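Local coordinates for acyl-[acyl-carrier-protein]--UDP-N-acetylglucosamine O-acyltransferase (Helicobacter pylori, PDB 1J2Z), which transfers a (3R)-hydroxyacyl chain from acyl-carrier protein to UDP-N-acetylglucosamine, the first step of lipid A biosynthesis, at residues H49-G53 with S78-I82; V63-Q69 with C92-T98; G101-I107 with V119-I125. All coordinates share one frame; numbering follows the deposited sequence.

Contact 1: residues H49-G53 with S78-I82; sequences HTFVG and SELII
Phe51 and Leu80 lie at the middle of a parallel ladder between strands 49-52 and 79-82, whose axes run 4.7 Å apart. Four backbone hydrogen bonds form it: Leu80 N gives to His49 O, Phe51 N to Leu80 O, Ile82 N to Phe51 O and Gly53 N to Ile82 O. The last, 2.8 Å between Gly53 N and Ile82 O, is bent to 137° at the hydrogen and its donor stands above the carbonyl plane; lacking a side chain, Gly53 can come this close as the strand ends.

At the other end water takes over. One molecule joins His49 N to Ser78 O, another His49 O to Glu79 OE1. With CG of His49 beside its own backbone N (chi1 -45°), the imidazole turns its edge to Ser78 O, which lies in the ring plane 3.0 Å from CD2.

Apolar contacts lie on both faces. Inside the beta-helix, Thr50 CG2 lies alongside Leu80 CD1 at 3.8 Å, while Thr50 OG1 bonds back to Gln47 O; Val52 CG2 approaches Ile82 CD1 at 4.4 Å. Outside, Phe51 CD2 and Ile81 CG2 make a looser pair at 4.2 Å.

Beta-branched Thr50, Val52, Ile81 and Ile82 suit the extended backbone, and buried Leu80 reaches inward to Leu64. Main-chain bonds thus set the coils' register, apolar groups fill the interior, and water bridges the polar start.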
loop_
_atom_site.group_PDB
_atom_site.type_symbol
_atom_site.label_atom_id
_atom_site.label_comp_id
_atom_site.label_asym_id
_atom_site.label_seq_id
_atom_site.Cartn_x
_atom_site.Cartn_y
_atom_site.Cartn_z
ATOM N N HIS A 49 6.732 24.675 4.223
ATOM C CA HIS A 49 5.981 25.657 4.997
ATOM C C HIS A 49 4.776 24.936 5.565
ATOM O O HIS A 49 3.670 25.015 5.029
ATOM C CB HIS A 49 5.562 26.801 4.072
ATOM C CG HIS A 49 6.666 27.261 3.174
ATOM N ND1 HIS A 49 7.798 27.885 3.650
ATOM C CD2 HIS A 49 6.851 27.115 1.840
ATOM C CE1 HIS A 49 8.634 28.102 2.650
ATOM N NE2 HIS A 49 8.083 27.643 1.541
ATOM N N THR A 50 5.017 24.237 6.668
ATOM C CA THR A 50 4.007 23.424 7.314
ATOM C C THR A 50 3.600 23.888 8.708
ATOM O O THR A 50 4.448 24.161 9.562
ATOM C CB THR A 50 4.515 21.975 7.414
ATOM O OG1 THR A 50 4.983 21.550 6.124
ATOM C CG2 THR A 50 3.412 21.046 7.890
ATOM N N PHE A 51 2.291 23.969 8.924
ATOM C CA PHE A 51 1.738 24.365 10.211
ATOM C C PHE A 51 0.980 23.160 10.761
ATOM O O PHE A 51 0.181 22.547 10.046
ATOM C CB PHE A 51 0.759 25.536 10.052
ATOM C CG PHE A 51 0.078 25.931 11.335
ATOM C CD1 PHE A 51 0.699 26.792 12.236
ATOM C CD2 PHE A 51 -1.169 25.407 11.665
ATOM C CE1 PHE A 51 0.090 27.121 13.447
ATOM C CE2 PHE A 51 -1.788 25.730 12.878
ATOM C CZ PHE A 51 -1.154 26.590 13.768
ATOM N N VAL A 52 1.241 22.822 12.020
ATOM C CA VAL A 52 0.585 21.698 12.686
ATOM C C VAL A 52 -0.166 22.244 13.908
ATOM O O VAL A 52 0.450 22.732 14.863
ATOM C CB VAL A 52 1.619 20.640 13.133
ATOM C CG1 VAL A 52 0.923 19.510 13.876
ATOM C CG2 VAL A 52 2.346 20.073 11.913
ATOM N N GLY A 53 -1.496 22.157 13.853
ATOM C CA GLY A 53 -2.359 22.667 14.909
ATOM C C GLY A 53 -2.291 22.033 16.287
ATOM O O GLY A 53 -1.791 20.920 16.458
ATOM N N SER A 78 4.433 27.056 -1.604
ATOM C CA SER A 78 3.145 26.530 -1.153
ATOM C C SER A 78 3.184 26.118 0.311
ATOM O O SER A 78 4.252 26.063 0.914
ATOM C CB SER A 78 2.726 25.338 -2.015
ATOM O OG SER A 78 2.295 25.767 -3.298
ATOM N N GLU A 79 2.021 25.804 0.875
ATOM C CA GLU A 79 1.945 25.432 2.280
ATOM C C GLU A 79 1.165 24.159 2.557
ATOM O O GLU A 79 0.403 23.676 1.718
ATOM C CB GLU A 79 1.279 26.552 3.083
ATOM C CG GLU A 79 1.739 27.961 2.757
ATOM C CD GLU A 79 0.899 29.005 3.472
ATOM O OE1 GLU A 79 1.119 29.231 4.679
ATOM O OE2 GLU A 79 0.001 29.583 2.832
ATOM N N LEU A 80 1.357 23.635 3.763
ATOM C CA LEU A 80 0.642 22.455 4.239
ATOM C C LEU A 80 0.118 22.943 5.582
ATOM O O LEU A 80 0.901 23.313 6.457
ATOM C CB LEU A 80 1.592 21.276 4.455
ATOM C CG LEU A 80 0.966 19.872 4.458
ATOM C CD1 LEU A 80 1.904 18.898 5.164
ATOM C CD2 LEU A 80 -0.386 19.879 5.140
ATOM N N ILE A 81 -1.199 22.961 5.743
ATOM C CA ILE A 81 -1.795 23.439 6.985
ATOM C C ILE A 81 -2.654 22.352 7.630
ATOM O O ILE A 81 -3.635 21.895 7.049
ATOM C CB ILE A 81 -2.648 24.701 6.715
ATOM C CG1 ILE A 81 -1.781 25.756 6.017
ATOM C CG2 ILE A 81 -3.214 25.250 8.026
ATOM C CD1 ILE A 81 -2.558 26.913 5.424
ATOM N N ILE A 82 -2.268 21.947 8.837
ATOM C CA ILE A 82 -2.975 20.899 9.569
ATOM C C ILE A 82 -3.639 21.476 10.816
ATOM O O ILE A 82 -3.035 22.269 11.545
ATOM C CB ILE A 82 -1.997 19.760 9.961
ATOM C CG1 ILE A 82 -1.469 19.087 8.688
ATOM C CG2 ILE A 82 -2.696 18.731 10.835
ATOM C CD1 ILE A 82 -0.296 18.141 8.918
HETATM O O HOH W 1 5.821 23.886 1.600
HETATM O O HOH W 2 2.224 26.974 6.556
#

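Contact 2: residues V63-Q69 with C92-T98; sequences VLGTQPQ and CMINPGT. With SOG (octyl 1-thio-beta-D-glucopyranoside), chain B; SO4 (sulfate ion), chain C.
Met93 reaches across from strand 93-94 to the segment 63-69, and its flexible chain suits so long a path. CB faces the carbonyl O of Val63, and CG lies 4.2 Å from Val63 CB. Bends at chi2 (-86°) and chi3 (-90°) then turn the chain along the segment: SD makes van der Waals contact with Thr66 OG1, itself hydrogen-bonded to Glu90 of a second subunit, and the terminal CE lies against the amide of Gln69, 3.7 Å from CD. This methyl thus backs a glutamine of the substrate-binding site. Gln69 OE1 accepts a hydrogen bond from Asn133 of the second subunit and lies 2.7 Å from O4 of the octyl thioglucoside bound in the pocket.

On the inner face Leu64 and Ile94 run side by side, their CD2 and CD1 atoms 3.5 Å apart. Three backbone bonds set this parallel register: Val63 N to Cys92 O, Ile94 N to Val63 O and Gly65 N to Ile94 O. Gly65 then takes a positive phi of 99°, where a CB would jam against the preceding carbonyl O, hence a glycine here. Beyond it Pro96 CD packs 3.0 Å from Thr66 O, and the Pro68 ring presents CG to Thr98 CG2 at 3.9 Å; the rigid prolines fit these turning stretches. A sulfate, probably from the crystallisation liquor, is held by Gln67 N at 2.7 Å from its O4, with Gln67 NE2 also bonded to it.

Strands 63-64 and 93-94 are neighbours in one parallel sheet of the left-handed beta-helix. Inside, Leu80 of strand 79-82 touches Leu64, Ile94 and Pro96, while Thr105 and Ile107 of strand 104-107 meet Ile94. Outside lies the trimer interface: Arg89 of the second subunit bonds to Gln67 O, and its Phe61 and Tyr116 pack on Val63 and Met93.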
loop_
_atom_site.group_PDB
_atom_site.type_symbol
_atom_site.label_atom_id
_atom_site.label_comp_id
_atom_site.label_asym_id
_atom_site.label_seq_id
_atom_site.Cartn_x
_atom_site.Cartn_y
_atom_site.Cartn_z
ATOM N N VAL A 63 5.829 11.518 6.971
ATOM C CA VAL A 63 6.551 12.567 6.265
ATOM C C VAL A 63 5.560 13.633 5.838
ATOM O O VAL A 63 4.645 13.362 5.058
ATOM C CB VAL A 63 7.271 12.012 5.019
ATOM C CG1 VAL A 63 7.952 13.136 4.254
ATOM C CG2 VAL A 63 8.298 10.975 5.446
ATOM N N LEU A 64 5.741 14.845 6.352
ATOM C CA LEU A 64 4.835 15.938 6.020
ATOM C C LEU A 64 5.581 17.156 5.506
ATOM O O LEU A 64 6.564 17.597 6.101
ATOM C CB LEU A 64 4.023 16.353 7.249
ATOM C CG LEU A 64 3.287 15.308 8.090
ATOM C CD1 LEU A 64 2.411 16.039 9.092
ATOM C CD2 LEU A 64 2.442 14.399 7.218
ATOM N N GLY A 65 5.122 17.692 4.386
ATOM C CA GLY A 65 5.752 18.884 3.867
ATOM C C GLY A 65 6.761 18.750 2.752
ATOM O O GLY A 65 7.206 19.771 2.245
ATOM N N THR A 66 7.152 17.534 2.374
ATOM C CA THR A 66 8.102 17.401 1.277
ATOM C C THR A 66 7.362 17.830 0.016
ATOM O O THR A 66 6.132 17.831 -0.014
ATOM C CB THR A 66 8.620 15.947 1.104
ATOM O OG1 THR A 66 7.512 15.047 1.003
ATOM C CG2 THR A 66 9.504 15.553 2.278
ATOM N N GLN A 67 8.107 18.190 -1.021
ATOM C CA GLN A 67 7.506 18.659 -2.266
ATOM C C GLN A 67 6.549 17.684 -2.939
ATOM O O GLN A 67 6.720 16.466 -2.865
ATOM C CB GLN A 67 8.604 19.066 -3.254
ATOM C CG GLN A 67 9.675 18.017 -3.470
ATOM C CD GLN A 67 10.831 18.532 -4.311
ATOM O OE1 GLN A 67 10.695 18.740 -5.516
ATOM N NE2 GLN A 67 11.974 18.750 -3.673
ATOM N N PRO A 68 5.510 18.215 -3.602
ATOM C CA PRO A 68 4.561 17.327 -4.276
ATOM C C PRO A 68 5.265 16.451 -5.310
ATOM O O PRO A 68 6.335 16.803 -5.812
ATOM C CB PRO A 68 3.548 18.296 -4.898
ATOM C CG PRO A 68 4.286 19.599 -4.979
ATOM C CD PRO A 68 5.091 19.621 -3.714
ATOM N N GLN A 69 4.670 15.300 -5.603
ATOM C CA GLN A 69 5.242 14.373 -6.570
ATOM C C GLN A 69 4.975 14.867 -7.986
ATOM O O GLN A 69 5.732 14.575 -8.910
ATOM C CB GLN A 69 4.650 12.978 -6.360
ATOM C CG GLN A 69 4.886 12.453 -4.950
ATOM C CD GLN A 69 4.460 11.011 -4.772
ATOM O OE1 GLN A 69 3.275 10.682 -4.838
ATOM N NE2 GLN A 69 5.431 10.142 -4.545
ATOM N N CYS A 92 2.598 7.954 6.885
ATOM C CA CYS A 92 1.751 8.842 6.093
ATOM C C CYS A 92 2.659 9.804 5.345
ATOM O O CYS A 92 3.756 10.116 5.805
ATOM C CB CYS A 92 0.797 9.641 6.978
ATOM S SG CYS A 92 -0.633 8.712 7.515
ATOM N N MET A 93 2.208 10.268 4.186
ATOM C CA MET A 93 3.001 11.195 3.389
ATOM C C MET A 93 2.035 12.253 2.883
ATOM O O MET A 93 1.090 11.943 2.162
ATOM C CB MET A 93 3.654 10.449 2.227
ATOM C CG MET A 93 4.876 11.138 1.629
ATOM S SD MET A 93 4.458 12.335 0.375
ATOM C CE MET A 93 4.469 11.306 -1.107
ATOM N N ILE A 94 2.270 13.499 3.281
ATOM C CA ILE A 94 1.397 14.602 2.907
ATOM C C ILE A 94 2.198 15.751 2.309
ATOM O O ILE A 94 3.140 16.248 2.924
ATOM C CB ILE A 94 0.625 15.112 4.140
ATOM C CG1 ILE A 94 -0.147 13.954 4.779
ATOM C CG2 ILE A 94 -0.340 16.220 3.736
ATOM C CD1 ILE A 94 -0.885 14.334 6.044
ATOM N N ASN A 95 1.811 16.173 1.110
ATOM C CA ASN A 95 2.501 17.256 0.424
ATOM C C ASN A 95 1.716 18.557 0.447
ATOM O O ASN A 95 0.495 18.551 0.614
ATOM C CB ASN A 95 2.750 16.867 -1.036
ATOM C CG ASN A 95 3.513 15.569 -1.166
ATOM O OD1 ASN A 95 4.609 15.424 -0.624
ATOM N ND2 ASN A 95 2.938 14.616 -1.886
ATOM N N PRO A 96 2.416 19.692 0.295
ATOM C CA PRO A 96 1.782 21.012 0.283
ATOM C C PRO A 96 1.207 21.248 -1.113
ATOM O O PRO A 96 1.386 20.412 -2.007
ATOM C CB PRO A 96 2.936 21.957 0.625
ATOM C CG PRO A 96 4.125 21.251 0.051
ATOM C CD PRO A 96 3.878 19.815 0.432
ATOM N N GLY A 97 0.524 22.372 -1.301
ATOM C CA GLY A 97 -0.093 22.657 -2.587
ATOM C C GLY A 97 0.837 23.117 -3.691
ATOM O O GLY A 97 2.051 23.010 -3.564
ATOM N N THR A 98 0.250 23.611 -4.782
ATOM C CA THR A 98 1.001 24.107 -5.934
ATOM C C THR A 98 0.389 25.418 -6.426
ATOM O O THR A 98 -0.741 25.771 -6.070
ATOM C CB THR A 98 0.968 23.118 -7.125
ATOM O OG1 THR A 98 -0.386 22.915 -7.537
ATOM C CG2 THR A 98 1.588 21.783 -6.744
HETATM C C1 SOG B . -1.198 12.797 -8.992
HETATM C C2 SOG B . -0.428 14.042 -8.486
HETATM C C3 SOG B . 0.759 13.592 -7.622
HETATM C C4 SOG B . 0.207 12.787 -6.441
HETATM C C5 SOG B . -0.561 11.555 -6.984
HETATM C C6 SOG B . -1.148 10.737 -5.842
HETATM C "C1'" SOG B . -2.616 12.299 -10.865
HETATM C "C2'" SOG B . -4.036 11.802 -10.681
HETATM C "C3'" SOG B . -4.691 11.509 -12.019
HETATM C "C4'" SOG B . -6.119 11.014 -11.843
HETATM C "C5'" SOG B . -6.770 10.724 -13.189
HETATM C "C6'" SOG B . -8.139 10.102 -13.006
HETATM C "C7'" SOG B . -8.796 9.807 -14.333
HETATM C "C8'" SOG B . -10.157 9.186 -14.120
HETATM S S1 SOG B . -2.326 13.197 -9.787
HETATM O O2 SOG B . 0.039 14.808 -9.589
HETATM O O3 SOG B . 1.463 14.721 -7.146
HETATM O O4 SOG B . 1.272 12.363 -5.608
HETATM O O5 SOG B . -1.640 12.009 -7.850
HETATM O O6 SOG B . -0.176 9.839 -5.341
HETATM S S SO4 C . 11.834 19.086 -0.022
HETATM O O1 SO4 C . 12.132 18.788 1.379
HETATM O O2 SO4 C . 11.407 20.471 -0.143
HETATM O O3 SO4 C . 13.015 18.879 -0.847
HETATM O O4 SO4 C . 10.772 18.212 -0.516
#

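Contact 3: residues G101-I107 with V119-I125; sequences GIKKTLI and VAHDCVI. With SOG (octyl 1-thio-beta-D-glucopyranoside), chain B.
Asp122 and Ile102 run antiparallel to one another as side chains, so that the carboxylate comes to rest against the backbone of 101-102. Ile102 N donates to Asp122 OD1 at 2.9 Å, approaching from above the carboxylate plane. Gly101 lets its CA approach the same oxygen to 3.4 Å, where a CB would clash with Asp122 CG. Asp122 OD2 is taken by Thr98 OG1, so both carboxylate oxygens are held, which should restrain the group's rotation. Ile102 places CG1 between its backbone N and carbonyl carbon (chi1 55°), and from there CD1 meets Val124 CG2 at 3.6 Å, the two side chains standing roughly at right angles.

Asp122 sits in a type II turn from Ala120 to Cys123, where its positive phi of 65° is one that aspartate accepts more readily than most non-glycine residues. Such corners separate the short parallel strands of a left-handed beta-helix built from hexapeptide repeats. On the strands themselves Leu106 N bonds to Cys123 O and Ile125 N to Leu106 O. Ile107 and Ile125 point the same way into the interior, CG1 of the former 4.2 Å from CB of the latter, stacking like residues from coil to coil.

Thr105 crosses Val119 obliquely, CG2 to CG1 at 4.0 Å, and turns its hydroxyl to the corner: OG1 receives a weak bond from Asp122 N but has its main partner in Asn95 O. One residue before Asp122 in the turn, His121, which probably binds substrate as in relatives, has its ring edge near the bound octyl thioglucoside, ND1 giving a weak hydrogen bond to O3 at 3.1 Å, while His140 meets the imidazole edge-to-face.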
loop_
_atom_site.group_PDB
_atom_site.type_symbol
_atom_site.label_atom_id
_atom_site.label_comp_id
_atom_site.label_asym_id
_atom_site.label_seq_id
_atom_site.Cartn_x
_atom_site.Cartn_y
_atom_site.Cartn_z
ATOM N N GLY A 101 -2.717 24.912 -8.348
ATOM C CA GLY A 101 -3.849 24.490 -7.542
ATOM C C GLY A 101 -4.338 25.625 -6.659
ATOM O O GLY A 101 -4.750 26.667 -7.160
ATOM N N ILE A 102 -4.293 25.430 -5.346
ATOM C CA ILE A 102 -4.728 26.462 -4.414
ATOM C C ILE A 102 -3.576 26.889 -3.509
ATOM O O ILE A 102 -3.792 27.469 -2.444
ATOM C CB ILE A 102 -5.906 25.978 -3.533
ATOM C CG1 ILE A 102 -5.522 24.685 -2.807
ATOM C CG2 ILE A 102 -7.151 25.781 -4.389
ATOM C CD1 ILE A 102 -6.618 24.155 -1.886
ATOM N N LYS A 103 -2.357 26.585 -3.946
ATOM C CA LYS A 103 -1.139 26.935 -3.219
ATOM C C LYS A 103 -1.076 26.357 -1.813
ATOM O O LYS A 103 -0.320 26.843 -0.972
ATOM C CB LYS A 103 -0.980 28.459 -3.150
ATOM C CG LYS A 103 -0.926 29.140 -4.521
ATOM C CD LYS A 103 -0.742 30.656 -4.412
ATOM C CE LYS A 103 0.607 31.019 -3.804
ATOM N NZ LYS A 103 0.800 32.494 -3.671
ATOM N N LYS A 104 -1.858 25.313 -1.552
ATOM C CA LYS A 104 -1.847 24.705 -0.228
ATOM C C LYS A 104 -2.618 23.391 -0.152
ATOM O O LYS A 104 -3.441 23.077 -1.011
ATOM C CB LYS A 104 -2.446 25.679 0.795
ATOM C CG LYS A 104 -3.954 25.868 0.632
ATOM C CD LYS A 104 -4.532 26.882 1.613
ATOM C CE LYS A 104 -4.296 28.311 1.156
ATOM N NZ LYS A 104 -5.037 28.612 -0.109
ATOM N N THR A 105 -2.310 22.625 0.887
ATOM C CA THR A 105 -2.990 21.376 1.184
ATOM C C THR A 105 -3.523 21.681 2.575
ATOM O O THR A 105 -2.768 22.110 3.450
ATOM C CB THR A 105 -2.021 20.191 1.228
ATOM O OG1 THR A 105 -1.568 19.910 -0.102
ATOM C CG2 THR A 105 -2.711 18.962 1.814
ATOM N N LEU A 106 -4.820 21.479 2.774
ATOM C CA LEU A 106 -5.443 21.816 4.044
ATOM C C LEU A 106 -6.144 20.647 4.723
ATOM O O LEU A 106 -6.847 19.875 4.081
ATOM C CB LEU A 106 -6.442 22.955 3.807
ATOM C CG LEU A 106 -7.129 23.647 4.983
ATOM C CD1 LEU A 106 -6.108 24.462 5.776
ATOM C CD2 LEU A 106 -8.229 24.563 4.450
ATOM N N ILE A 107 -5.944 20.528 6.030
ATOM C CA ILE A 107 -6.569 19.473 6.809
ATOM C C ILE A 107 -7.153 20.129 8.054
ATOM O O ILE A 107 -6.481 20.918 8.723
ATOM C CB ILE A 107 -5.546 18.382 7.203
ATOM C CG1 ILE A 107 -5.061 17.658 5.938
ATOM C CG2 ILE A 107 -6.184 17.385 8.175
ATOM C CD1 ILE A 107 -3.993 16.613 6.191
ATOM N N VAL A 119 -1.694 11.996 1.146
ATOM C CA VAL A 119 -2.546 13.118 0.778
ATOM C C VAL A 119 -1.744 13.967 -0.199
ATOM O O VAL A 119 -0.742 14.573 0.170
ATOM C CB VAL A 119 -2.940 13.958 2.003
ATOM C CG1 VAL A 119 -3.789 15.158 1.563
ATOM C CG2 VAL A 119 -3.717 13.096 2.976
ATOM N N ALA A 120 -2.177 13.989 -1.455
ATOM C CA ALA A 120 -1.471 14.742 -2.489
ATOM C C ALA A 120 -1.650 16.254 -2.399
ATOM O O ALA A 120 -2.491 16.766 -1.654
ATOM C CB ALA A 120 -1.898 14.249 -3.880
ATOM N N HIS A 121 -0.842 16.960 -3.180
ATOM C CA HIS A 121 -0.874 18.411 -3.220
ATOM C C HIS A 121 -2.264 18.961 -3.513
ATOM O O HIS A 121 -3.049 18.356 -4.252
ATOM C CB HIS A 121 0.085 18.926 -4.295
ATOM C CG HIS A 121 -0.305 18.536 -5.687
ATOM N ND1 HIS A 121 0.137 17.380 -6.291
ATOM C CD2 HIS A 121 -1.116 19.143 -6.586
ATOM C CE1 HIS A 121 -0.380 17.293 -7.503
ATOM N NE2 HIS A 121 -1.146 18.350 -7.707
ATOM N N ASP A 122 -2.555 20.114 -2.922
ATOM C CA ASP A 122 -3.819 20.816 -3.131
ATOM C C ASP A 122 -5.100 20.136 -2.651
ATOM O O ASP A 122 -6.194 20.519 -3.063
ATOM C CB ASP A 122 -3.955 21.170 -4.613
ATOM C CG ASP A 122 -2.805 22.020 -5.110
ATOM O OD1 ASP A 122 -2.642 23.157 -4.618
ATOM O OD2 ASP A 122 -2.052 21.555 -5.987
ATOM N N CYS A 123 -4.979 19.132 -1.790
ATOM C CA CYS A 123 -6.171 18.479 -1.272
ATOM C C CYS A 123 -6.707 19.279 -0.092
ATOM O O CYS A 123 -5.975 20.021 0.567
ATOM C CB CYS A 123 -5.867 17.049 -0.818
ATOM S SG CYS A 123 -5.631 15.862 -2.181
ATOM N N VAL A 124 -7.996 19.129 0.164
ATOM C CA VAL A 124 -8.636 19.817 1.265
ATOM C C VAL A 124 -9.469 18.801 2.021
ATOM O O VAL A 124 -10.397 18.218 1.470
ATOM C CB VAL A 124 -9.559 20.953 0.768
ATOM C CG1 VAL A 124 -10.336 21.539 1.939
ATOM C CG2 VAL A 124 -8.732 22.040 0.098
ATOM N N ILE A 125 -9.118 18.588 3.284
ATOM C CA ILE A 125 -9.838 17.658 4.137
ATOM C C ILE A 125 -10.433 18.472 5.276
ATOM O O ILE A 125 -9.770 19.357 5.821
ATOM C CB ILE A 125 -8.887 16.582 4.711
ATOM C CG1 ILE A 125 -8.345 15.712 3.573
ATOM C CG2 ILE A 125 -9.619 15.729 5.738
ATOM C CD1 ILE A 125 -7.295 14.708 4.013
HETATM C C1 SOG B . -1.198 12.797 -8.992
HETATM C C2 SOG B . -0.428 14.042 -8.486
HETATM C C3 SOG B . 0.759 13.592 -7.622
HETATM C C4 SOG B . 0.207 12.787 -6.441
HETATM C C5 SOG B . -0.561 11.555 -6.984
HETATM C C6 SOG B . -1.148 10.737 -5.842
HETATM C "C1'" SOG B . -2.616 12.299 -10.865
HETATM C "C2'" SOG B . -4.036 11.802 -10.681
HETATM C "C3'" SOG B . -4.691 11.509 -12.019
HETATM C "C4'" SOG B . -6.119 11.014 -11.843
HETATM C "C5'" SOG B . -6.770 10.724 -13.189
HETATM C "C6'" SOG B . -8.139 10.102 -13.006
HETATM C "C7'" SOG B . -8.796 9.807 -14.333
HETATM C "C8'" SOG B . -10.157 9.186 -14.120
HETATM S S1 SOG B . -2.326 13.197 -9.787
HETATM O O2 SOG B . 0.039 14.808 -9.589
HETATM O O3 SOG B . 1.463 14.721 -7.146
HETATM O O4 SOG B . 1.272 12.363 -5.608
HETATM O O5 SOG B . -1.640 12.009 -7.850
HETATM O O6 SOG B . -0.176 9.839 -5.341
#

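Running from the N terminus, the chain passes through 49-53, makes a turn of the beta-helix that includes 63-69, and returns at 78-82, where contact 1 closes the first loop. Contact 2 opens within that loop and closes only at 92-98, so the two cross, as loops of successive coils do here. Contact 3 follows both in series, closing the shorter loop from 101-107 to 119-125. Contacts 1 and 3 belong to the same parallel sheet, where strands 79-82 and 104-107 are neighbours joined through Ile81; contact 2 lies in an adjoining sheet. Contacts 2 and 3 meet at the corner around the ligand pocket.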